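Local coordinates for protein putative oxidoreductase (Klebsiella pneumoniae subsp. pneumoniae MGH 78578, PDB 3E82) that is a putative oxidoreductase of the Gfo/Idh/MocA family, probably using a nicotinamide dinucleotide bound by its Rossmann fold, at residues L26-P31 with Q299-M304; M104-R108 with D346-E351. All coordinates share one frame. Residue numbers count along the deposited sequence, not the author numbering.

Contact 1: residues L26-P31 with Q299-M304; sequences LIRSVP and QRQYYM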
loop_
_atom_site.group_PDB
_atom_site.type_symbol
_atom_site.label_atom_id
_atom_site.label_comp_id
_atom_site.label_asym_id
_atom_site.label_seq_id
_atom_site.Cartn_x
_atom_site.Cartn_y
_atom_site.Cartn_z
ATOM N N LEU B 26 18.352 28.438 -7.361
ATOM C CA LEU B 26 16.996 28.889 -7.097
ATOM C C LEU B 26 16.991 30.355 -6.643
ATOM O O LEU B 26 16.285 31.190 -7.211
ATOM C CB LEU B 26 16.354 27.998 -6.030
ATOM C CG LEU B 26 16.055 26.555 -6.462
ATOM C CD1 LEU B 26 15.694 25.703 -5.241
ATOM C CD2 LEU B 26 14.915 26.558 -7.486
ATOM N N ILE B 27 17.793 30.666 -5.630
ATOM C CA ILE B 27 17.861 32.023 -5.103
ATOM C C ILE B 27 18.222 33.056 -6.167
ATOM O O ILE B 27 17.603 34.123 -6.246
ATOM C CB ILE B 27 18.894 32.122 -3.954
ATOM C CG1 ILE B 27 18.429 31.275 -2.765
ATOM C CG2 ILE B 27 19.067 33.580 -3.533
ATOM C CD1 ILE B 27 19.457 31.133 -1.659
ATOM N N ARG B 28 19.223 32.739 -6.981
ATOM C CA ARG B 28 19.669 33.656 -8.019
ATOM C C ARG B 28 18.625 33.874 -9.111
ATOM O O ARG B 28 18.702 34.844 -9.862
ATOM C CB ARG B 28 20.995 33.152 -8.612
ATOM C CG ARG B 28 22.174 33.286 -7.626
ATOM C CD ARG B 28 23.382 32.435 -8.008
ATOM N NE ARG B 28 23.925 32.777 -9.321
ATOM C CZ ARG B 28 24.432 33.962 -9.645
ATOM N NH1 ARG B 28 24.477 34.950 -8.754
ATOM N NH2 ARG B 28 24.895 34.164 -10.869
ATOM N N SER B 29 17.634 32.988 -9.178
ATOM C CA SER B 29 16.581 33.097 -10.186
ATOM C C SER B 29 15.365 33.873 -9.685
ATOM O O SER B 29 14.413 34.099 -10.432
ATOM C CB SER B 29 16.126 31.703 -10.623
ATOM O OG SER B 29 15.332 31.106 -9.608
ATOM N N VAL B 30 15.397 34.283 -8.423
ATOM C CA VAL B 30 14.285 35.012 -7.828
ATOM C C VAL B 30 14.633 36.472 -7.561
ATOM O O VAL B 30 15.434 36.779 -6.673
ATOM C CB VAL B 30 13.844 34.356 -6.495
ATOM C CG1 VAL B 30 12.738 35.170 -5.849
ATOM C CG2 VAL B 30 13.381 32.931 -6.745
ATOM N N PRO B 31 14.033 37.395 -8.331
ATOM C CA PRO B 31 14.287 38.829 -8.166
ATOM C C PRO B 31 13.951 39.299 -6.749
ATOM O O PRO B 31 13.034 38.778 -6.107
ATOM C CB PRO B 31 13.369 39.463 -9.212
ATOM C CG PRO B 31 13.318 38.431 -10.278
ATOM C CD PRO B 31 13.150 37.154 -9.485
ATOM N N GLN B 299 9.661 24.943 -7.778
ATOM C CA GLN B 299 10.035 25.147 -6.387
ATOM C C GLN B 299 10.590 26.552 -6.096
ATOM O O GLN B 299 10.813 26.904 -4.941
ATOM C CB GLN B 299 11.030 24.063 -5.938
ATOM C CG GLN B 299 12.358 24.050 -6.653
ATOM C CD GLN B 299 13.174 22.818 -6.287
ATOM O OE1 GLN B 299 13.696 22.708 -5.176
ATOM N NE2 GLN B 299 13.266 21.873 -7.220
ATOM N N ARG B 300 10.803 27.357 -7.135
ATOM C CA ARG B 300 11.282 28.720 -6.926
ATOM C C ARG B 300 10.206 29.435 -6.109
ATOM O O ARG B 300 10.463 30.471 -5.491
ATOM C CB ARG B 300 11.487 29.452 -8.266
ATOM C CG ARG B 300 12.604 28.900 -9.135
ATOM C CD ARG B 300 12.612 29.511 -10.544
ATOM N NE ARG B 300 12.630 30.974 -10.515
ATOM C CZ ARG B 300 11.567 31.747 -10.715
ATOM N NH1 ARG B 300 10.381 31.199 -10.968
ATOM N NH2 ARG B 300 11.688 33.072 -10.656
ATOM N N GLN B 301 8.992 28.880 -6.116
ATOM C CA GLN B 301 7.885 29.463 -5.372
ATOM C C GLN B 301 8.235 29.564 -3.891
ATOM O O GLN B 301 7.835 30.515 -3.220
ATOM C CB GLN B 301 6.605 28.634 -5.540
ATOM C CG GLN B 301 5.865 28.848 -6.862
ATOM C CD GLN B 301 5.312 30.262 -7.007
ATOM O OE1 GLN B 301 4.645 30.776 -6.111
ATOM N NE2 GLN B 301 5.580 30.891 -8.147
ATOM N N TYR B 302 8.978 28.588 -3.377
ATOM C CA TYR B 302 9.363 28.633 -1.968
ATOM C C TYR B 302 10.074 29.958 -1.661
ATOM O O TYR B 302 9.742 30.639 -0.700
ATOM C CB TYR B 302 10.306 27.480 -1.614
ATOM C CG TYR B 302 10.766 27.528 -0.173
ATOM C CD1 TYR B 302 9.975 27.000 0.848
ATOM C CD2 TYR B 302 11.976 28.149 0.181
ATOM C CE1 TYR B 302 10.364 27.084 2.186
ATOM C CE2 TYR B 302 12.375 28.238 1.525
ATOM C CZ TYR B 302 11.560 27.706 2.517
ATOM O OH TYR B 302 11.915 27.808 3.840
ATOM N N TYR B 303 11.058 30.311 -2.480
ATOM C CA TYR B 303 11.813 31.541 -2.270
ATOM C C TYR B 303 11.039 32.804 -2.642
ATOM O O TYR B 303 11.218 33.850 -2.022
ATOM C CB TYR B 303 13.148 31.479 -3.023
ATOM C CG TYR B 303 14.219 30.733 -2.248
ATOM C CD1 TYR B 303 14.680 31.218 -1.026
ATOM C CD2 TYR B 303 14.738 29.526 -2.711
ATOM C CE1 TYR B 303 15.634 30.520 -0.279
ATOM C CE2 TYR B 303 15.694 28.813 -1.972
ATOM C CZ TYR B 303 16.136 29.317 -0.754
ATOM O OH TYR B 303 17.066 28.625 -0.001
HETATM N N MSE B 304 10.171 32.711 -3.644
HETATM C CA MSE B 304 9.372 33.868 -4.033
HETATM C C MSE B 304 8.411 34.197 -2.894
HETATM O O MSE B 304 8.187 35.364 -2.570
HETATM C CB MSE B 304 8.596 33.568 -5.312
HETATM C CG MSE B 304 9.482 33.144 -6.458
HETATM SE SE MSE B 304 8.500 32.827 -8.089
HETATM C CE MSE B 304 8.576 30.915 -8.217
#

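Contact 2: residues M104-R108 with D346-E351; sequences MQEAR and DLSDDE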
loop_
_atom_site.group_PDB
_atom_site.type_symbol
_atom_site.label_atom_id
_atom_site.label_comp_id
_atom_site.label_asym_id
_atom_site.label_seq_id
_atom_site.Cartn_x
_atom_site.Cartn_y
_atom_site.Cartn_z
HETATM N N MSE B 104 12.750 16.885 18.369
HETATM C CA MSE B 104 11.660 17.836 18.508
HETATM C C MSE B 104 11.794 18.941 19.546
HETATM O O MSE B 104 11.309 20.050 19.321
HETATM C CB MSE B 104 10.352 17.078 18.690
HETATM C CG MSE B 104 9.994 16.299 17.435
HETATM SE SE MSE B 104 8.287 15.442 17.566
HETATM C CE MSE B 104 7.157 17.002 17.303
ATOM N N GLN B 105 12.449 18.674 20.673
ATOM C CA GLN B 105 12.571 19.745 21.651
ATOM C C GLN B 105 13.377 20.921 21.082
ATOM O O GLN B 105 13.007 22.070 21.284
ATOM C CB GLN B 105 13.174 19.243 22.982
ATOM C CG GLN B 105 14.669 19.049 23.038
ATOM C CD GLN B 105 15.196 19.010 24.486
ATOM O OE1 GLN B 105 14.683 18.275 25.330
ATOM N NE2 GLN B 105 16.225 19.804 24.764
ATOM N N GLU B 106 14.453 20.649 20.345
ATOM C CA GLU B 106 15.237 21.741 19.779
ATOM C C GLU B 106 14.416 22.468 18.717
ATOM O O GLU B 106 14.512 23.688 18.583
ATOM C CB GLU B 106 16.550 21.235 19.178
ATOM C CG GLU B 106 17.420 20.481 20.180
ATOM C CD GLU B 106 18.898 20.836 20.079
ATOM O OE1 GLU B 106 19.388 21.080 18.953
ATOM O OE2 GLU B 106 19.572 20.858 21.136
ATOM N N ALA B 107 13.602 21.728 17.968
ATOM C CA ALA B 107 12.761 22.366 16.959
ATOM C C ALA B 107 11.842 23.348 17.698
ATOM O O ALA B 107 11.704 24.504 17.309
ATOM C CB ALA B 107 11.931 21.320 16.218
ATOM N N ARG B 108 11.226 22.887 18.780
ATOM C CA ARG B 108 10.327 23.748 19.541
ATOM C C ARG B 108 11.061 24.955 20.104
ATOM O O ARG B 108 10.508 26.057 20.158
ATOM C CB ARG B 108 9.659 22.968 20.678
ATOM C CG ARG B 108 8.632 21.965 20.185
ATOM C CD ARG B 108 7.798 21.370 21.314
ATOM N NE ARG B 108 6.658 20.625 20.782
ATOM C CZ ARG B 108 6.610 19.304 20.648
ATOM N NH1 ARG B 108 7.639 18.554 21.020
ATOM N NH2 ARG B 108 5.536 18.730 20.115
ATOM N N ASP B 346 2.951 13.521 18.807
ATOM C CA ASP B 346 3.348 14.227 20.019
ATOM C C ASP B 346 3.446 15.732 19.785
ATOM O O ASP B 346 4.543 16.293 19.717
ATOM C CB ASP B 346 4.682 13.683 20.539
ATOM C CG ASP B 346 5.062 14.264 21.892
ATOM O OD1 ASP B 346 4.178 14.845 22.568
ATOM O OD2 ASP B 346 6.244 14.129 22.283
ATOM N N LEU B 347 2.285 16.369 19.656
ATOM C CA LEU B 347 2.173 17.811 19.436
ATOM C C LEU B 347 1.231 18.363 20.507
ATOM O O LEU B 347 0.252 17.714 20.871
ATOM C CB LEU B 347 1.579 18.103 18.053
ATOM C CG LEU B 347 2.298 17.601 16.795
ATOM C CD1 LEU B 347 1.390 17.752 15.563
ATOM C CD2 LEU B 347 3.586 18.383 16.610
ATOM N N SER B 348 1.529 19.554 21.012
ATOM C CA SER B 348 0.705 20.172 22.039
ATOM C C SER B 348 -0.612 20.707 21.475
ATOM O O SER B 348 -0.800 20.783 20.261
ATOM C CB SER B 348 1.473 21.313 22.694
ATOM O OG SER B 348 1.704 22.354 21.766
ATOM N N ASP B 349 -1.524 21.082 22.363
ATOM C CA ASP B 349 -2.809 21.612 21.933
ATOM C C ASP B 349 -2.641 22.909 21.161
ATOM O O ASP B 349 -3.327 23.139 20.170
ATOM C CB ASP B 349 -3.710 21.838 23.141
ATOM C CG ASP B 349 -4.156 20.541 23.771
ATOM O OD1 ASP B 349 -5.004 19.849 23.170
ATOM O OD2 ASP B 349 -3.646 20.204 24.859
ATOM N N ASP B 350 -1.722 23.757 21.609
ATOM C CA ASP B 350 -1.490 25.020 20.929
ATOM C C ASP B 350 -0.875 24.790 19.545
ATOM O O ASP B 350 -1.145 25.541 18.604
ATOM C CB ASP B 350 -0.589 25.928 21.775
ATOM C CG ASP B 350 -1.230 26.312 23.105
ATOM O OD1 ASP B 350 -2.481 26.290 23.197
ATOM O OD2 ASP B 350 -0.488 26.646 24.055
ATOM N N GLU B 351 -0.052 23.756 19.419
ATOM C CA GLU B 351 0.558 23.454 18.131
ATOM C C GLU B 351 -0.528 22.941 17.184
ATOM O O GLU B 351 -0.557 23.295 16.005
ATOM C CB GLU B 351 1.682 22.427 18.307
ATOM C CG GLU B 351 2.899 23.025 19.014
ATOM C CD GLU B 351 3.891 21.994 19.516
ATOM O OE1 GLU B 351 3.543 20.793 19.580
ATOM O OE2 GLU B 351 5.023 22.396 19.869
HETATM O O HOH W 1 7.797 15.656 20.930
#

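Contact 1: residues L26-P31 with Q299-M304
The aromatic ring of Y303 lies flat against I27, whose CG1 sits 3.7 Å from the ring centroid and 14° off its normal, a CH-pi contact over the face. L26 CB approaches the same ring at 4.0 Å from Y303 CD2, and V30 CG2 packs 4.0 Å from Y303 CB, so L26 and I27 of the last turn of helix 17-28, with V30 just beyond it, bed a large flat side chain. V30 also meets selenomethionine M304, CG1 to CG 3.9 Å. Beside this apolar patch R300 supplies the polar part. Its long aliphatic stem passes L26, CD2 to R300 CG 3.7 Å, and its guanidinium reaches the turn that follows the helix: NH2 donates to S29 O at 2.9 Å, and NE to S29 OG, also at 2.9 Å. S29 suits this place because its short hydroxyl can accept from R300 while donating to L26 O, 2.6 Å from OG. The charge of R300 is met by D298 through NH1. Helix 300-310 thus packs on the first Rossmann helix; Y303 OH bonds to its H23, while I27 and Y303 both touch L33 and V72 on strands 33-39 and 70-73 of the parallel sheet.

Contact 2: residues M104-R108 with D346-E351
One arginine, R108, clasps the capped start of another helix and the loop leading into it. That start is a capping box: S348 is the N-cap, its OG accepting from E351 N at 3.2 Å, while S348 N donates to E351 OE1 at 2.8 Å. Glutamate suits the third position after the cap because its carboxylate can fold back to the cap's amide and still face outward. Here it does both, forming a two-pronged salt bridge with R108, NE to OE2 2.6 Å and NH2 to OE1 2.9 Å. R108 NH2 also donates to D346 O at 2.7 Å, tying helix 104-116 of the Rossmann domain to the C-terminal part of the chain. Next to the charges, the flexible selenomethionine M104 sets CE 3.9 Å from L347 CD2 and also packs on L324 and M327 of helix 320-339. At the exposed margin a water accepts from R108 NH1 at 2.9 Å and donates to D346 OD2 at 2.6 Å.

In the fold
Contacts 1 and 2 do not touch: their centres lie 29 Å apart and their nearest atoms about 14 Å. Along the chain the segments alternate, 26-31, 104-108, 299-304 and 346-351, so each contact pairs a piece of the N-terminal Rossmann domain with a later piece, and the two pairings cross. Helix 17-28 follows strand 8-13 in the middle of the six-stranded parallel sheet, whereas helix 104-116 links strand 93-96 to the edge strand 121-123. After the last strand of the mixed sheet, 289-292, the chain thus returns to the Rossmann domain with helix 300-310, and again with helix 349-356, joining the two domains at separate places.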